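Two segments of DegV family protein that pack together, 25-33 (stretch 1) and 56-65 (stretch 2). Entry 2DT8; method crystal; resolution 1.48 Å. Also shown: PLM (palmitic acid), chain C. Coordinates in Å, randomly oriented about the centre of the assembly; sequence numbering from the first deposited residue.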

# COMPACT_ATOMS: atom_id res chain seq x y z
N VAL A 25 -0.97 -14.61 -1.67
CA VAL A 25 -0.04 -13.60 -1.19
C VAL A 25 1.38 -14.12 -1.01
O VAL A 25 1.61 -15.13 -0.34
CB VAL A 25 -0.54 -13.02 0.15
CG1 VAL A 25 0.39 -11.90 0.61
CG2 VAL A 25 -1.96 -12.50 -0.01
N VAL A 26 2.33 -13.42 -1.62
CA VAL A 26 3.74 -13.75 -1.52
C VAL A 26 4.28 -12.81 -0.44
O VAL A 26 4.20 -11.59 -0.58
CB VAL A 26 4.46 -13.49 -2.86
CG1 VAL A 26 5.94 -13.78 -2.71
CG2 VAL A 26 3.83 -14.36 -3.96
N PRO A 27 4.83 -13.36 0.65
CA PRO A 27 5.35 -12.50 1.71
C PRO A 27 6.67 -11.79 1.50
O PRO A 27 7.54 -12.28 0.79
CB PRO A 27 5.43 -13.44 2.90
CG PRO A 27 5.81 -14.73 2.27
CD PRO A 27 4.92 -14.78 1.03
N LEU A 28 6.78 -10.61 2.11
CA LEU A 28 8.02 -9.87 2.15
C LEU A 28 8.50 -10.08 3.59
O LEU A 28 7.75 -10.64 4.43
CB LEU A 28 7.84 -8.38 1.84
CG LEU A 28 8.00 -8.09 0.34
CD1 LEU A 28 6.71 -8.41 -0.41
CD2 LEU A 28 8.40 -6.63 0.13
N TYR A 29 9.72 -9.66 3.89
CA TYR A 29 10.30 -9.89 5.20
C TYR A 29 10.86 -8.67 5.88
O TYR A 29 11.29 -7.72 5.24
CB TYR A 29 11.42 -10.92 5.09
CG TYR A 29 11.05 -12.13 4.27
CD1 TYR A 29 11.12 -12.09 2.87
CD2 TYR A 29 10.59 -13.28 4.88
CE1 TYR A 29 10.72 -13.19 2.11
CE2 TYR A 29 10.19 -14.39 4.12
CZ TYR A 29 10.26 -14.33 2.75
OH TYR A 29 9.87 -15.41 2.00
N VAL A 30 10.88 -8.75 7.21
CA VAL A 30 11.42 -7.72 8.06
C VAL A 30 12.67 -8.31 8.72
O VAL A 30 12.62 -9.42 9.27
CB VAL A 30 10.43 -7.31 9.16
CG1 VAL A 30 11.07 -6.28 10.07
CG2 VAL A 30 9.17 -6.75 8.53
N ASN A 31 13.77 -7.57 8.64
CA ASN A 31 15.04 -7.98 9.24
C ASN A 31 15.19 -7.13 10.51
O ASN A 31 15.32 -5.91 10.43
CB ASN A 31 16.18 -7.69 8.26
CG ASN A 31 15.94 -8.33 6.91
OD1 ASN A 31 15.67 -9.53 6.83
ND2 ASN A 31 16.04 -7.54 5.85
N LEU A 32 15.14 -7.81 11.65
CA LEU A 32 15.22 -7.15 12.95
C LEU A 32 15.76 -8.13 13.99
O LEU A 32 15.57 -9.34 13.90
CB LEU A 32 13.81 -6.69 13.36
CG LEU A 32 13.67 -5.85 14.63
CD1 LEU A 32 14.15 -4.44 14.35
CD2 LEU A 32 12.22 -5.84 15.08
N SER A 33 16.44 -7.53 14.98
CA SER A 33 16.99 -8.37 16.03
C SER A 33 17.90 -9.51 15.55
O SER A 33 18.03 -10.56 16.16
CB SER A 33 15.94 -9.08 16.89
OG SER A 33 14.97 -8.17 17.36
N ALA A 56 17.61 -0.72 19.63
CA ALA A 56 18.02 -1.68 18.63
C ALA A 56 18.15 -1.02 17.27
O ALA A 56 17.60 0.06 17.02
CB ALA A 56 17.03 -2.83 18.57
N ALA A 57 18.87 -1.76 16.61
CA ALA A 57 19.18 -1.45 15.23
C ALA A 57 17.90 -1.31 14.40
O ALA A 57 16.92 -2.02 14.60
CB ALA A 57 20.14 -2.49 14.63
N PHE A 58 17.98 -0.34 13.47
CA PHE A 58 16.82 -0.14 12.62
C PHE A 58 16.44 -1.39 11.83
O PHE A 58 17.28 -2.20 11.47
CB PHE A 58 16.34 1.14 11.47
CG PHE A 58 15.94 2.43 12.10
CD1 PHE A 58 16.41 2.77 13.36
CD2 PHE A 58 15.13 3.33 11.42
CE1 PHE A 58 16.07 3.99 13.93
CE2 PHE A 58 14.79 4.55 11.98
CZ PHE A 58 15.27 4.88 13.25
N PRO A 59 15.12 -1.51 11.63
CA PRO A 59 14.66 -2.63 10.83
C PRO A 59 14.95 -2.36 9.35
O PRO A 59 15.06 -1.23 8.91
CB PRO A 59 13.09 -2.79 10.93
CG PRO A 59 12.68 -1.34 11.05
CD PRO A 59 13.71 -0.81 12.00
N THR A 60 15.11 -3.49 8.64
CA THR A 60 15.34 -3.35 7.21
C THR A 60 14.31 -4.36 6.69
O THR A 60 13.72 -5.13 7.44
CB THR A 60 16.75 -3.59 6.60
OG1 THR A 60 17.18 -4.91 6.94
CG2 THR A 60 17.73 -2.58 7.21
N THR A 61 14.18 -4.32 5.35
CA THR A 61 13.19 -5.20 4.75
C THR A 61 13.74 -5.89 3.48
O THR A 61 14.75 -5.43 2.94
CB THR A 61 11.83 -4.50 4.35
OG1 THR A 61 12.09 -3.45 3.42
CG2 THR A 61 11.20 -3.89 5.59
N SER A 62 13.11 -6.98 3.03
CA SER A 62 13.57 -7.70 1.86
C SER A 62 12.39 -8.14 0.99
O SER A 62 11.34 -8.56 1.47
CB SER A 62 14.32 -8.97 2.28
OG SER A 62 15.51 -8.64 2.99
N GLN A 63 12.65 -8.05 -0.33
CA GLN A 63 11.58 -8.38 -1.25
C GLN A 63 11.69 -9.90 -1.44
O GLN A 63 12.67 -10.51 -1.07
CB GLN A 63 11.83 -7.70 -2.63
CG GLN A 63 12.97 -8.33 -3.43
CD GLN A 63 14.31 -7.71 -3.12
OE1 GLN A 63 14.58 -7.32 -1.99
NE2 GLN A 63 15.17 -7.64 -4.13
N PRO A 64 10.61 -10.45 -2.04
CA PRO A 64 10.62 -11.88 -2.25
C PRO A 64 11.60 -12.31 -3.39
O PRO A 64 11.93 -11.44 -4.21
CB PRO A 64 9.18 -12.29 -2.75
CG PRO A 64 8.37 -11.07 -2.39
CD PRO A 64 9.34 -9.92 -2.56
N SER A 65 12.06 -13.55 -3.42
CA SER A 65 13.00 -13.99 -4.45
C SER A 65 12.21 -14.44 -5.67
O SER A 65 10.98 -14.63 -5.60
CB SER A 65 13.79 -15.20 -3.95
OG SER A 65 12.94 -16.33 -3.85
C1 PLM C . 11.43 -4.15 0.21
O1 PLM C . 11.57 -4.34 -1.10
O2 PLM C . 12.33 -4.45 0.96
C2 PLM C . 10.14 -3.57 0.75
C3 PLM C . 10.21 -2.04 0.66
C4 PLM C . 8.94 -1.41 1.24
C5 PLM C . 9.03 0.11 1.09
C6 PLM C . 7.73 0.76 1.58
C7 PLM C . 7.86 2.26 1.46
C8 PLM C . 6.53 2.92 1.73
C9 PLM C . 6.62 4.38 1.28
CA PLM C . 5.61 5.21 2.04
CB PLM C . 4.29 5.12 1.31
CC PLM C . 3.32 4.31 2.16
CD PLM C . 2.07 5.14 2.41
CE PLM C . 1.18 4.40 3.41
CF PLM C . -0.03 5.27 3.76
CG PLM C . -1.07 5.19 2.64
O HOH W 1 15.96 -10.95 4.41
O HOH W 2 17.75 -4.85 11.44
O HOH W 3 16.96 -4.93 15.80

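Strands 29-32 and 60-62 run antiparallel, their axes at 145° and 4.5 Å apart at closest approach. Two hydrogen-bonded pairs flank a non-hydrogen-bonded one. Tyr29 N donates to Ser62 O (3.1 Å) and Ser62 N to Tyr29 O (3.0 Å); two residues on, Asn31 N donates to Thr60 O (2.7 Å, nearly linear at 175°) and Thr60 N to Asn31 O (3.0 Å). Between them Val30 faces Thr61, with CA atoms 4.5 Å apart, and three of the four carbonyls also receive CA-H...O contacts, as from Thr61 CA to Tyr29 O (3.2 Å). Beyond the ladder, water 2 donates to both Asn31 O and Phe58 O, and water 3 links Ser33 N to Ala57 O.

Tyr29, Asn31, Thr60 and Ser62 share one face of the sheet. With chi1 in m, Asn31 lays its amide across the neighbouring strand, so that ND2 donates to both Thr60 OG1 and Ser62 OG, each at 3.1 Å; an amide nitrogen with two hydrogens suits two hydroxyl acceptors. Its other end is used too: water 1 donates to Asn31 OD1 (2.8 Å) and also hydrogen-bonds Ser62 OG (2.7 Å). The Tyr29 ring turns its edge to Ser62 O.

Val30 and Thr61 point to the opposite face. Val30 CG1 meets Pro59 CB at 4.1 Å, while Thr61, chi1 in p, donates from OG1 to O2 of palmitic acid (2.7 Å). Buried Leu28 adds a hydrocarbon contact to the ligand, CD2 to PLM C2 at 3.6 Å.

Apolar contacts continue past both ends of the ladder. Pro64, lacking an amide hydrogen, offers its ring instead, with CB against Val26 CG1 (3.6 Å) and CD against Leu28 CG (3.7 Å); Leu32 CD1 reaches Pro59 CB at 3.9 Å. Altogether 598 Å² is buried, summed over both stretches.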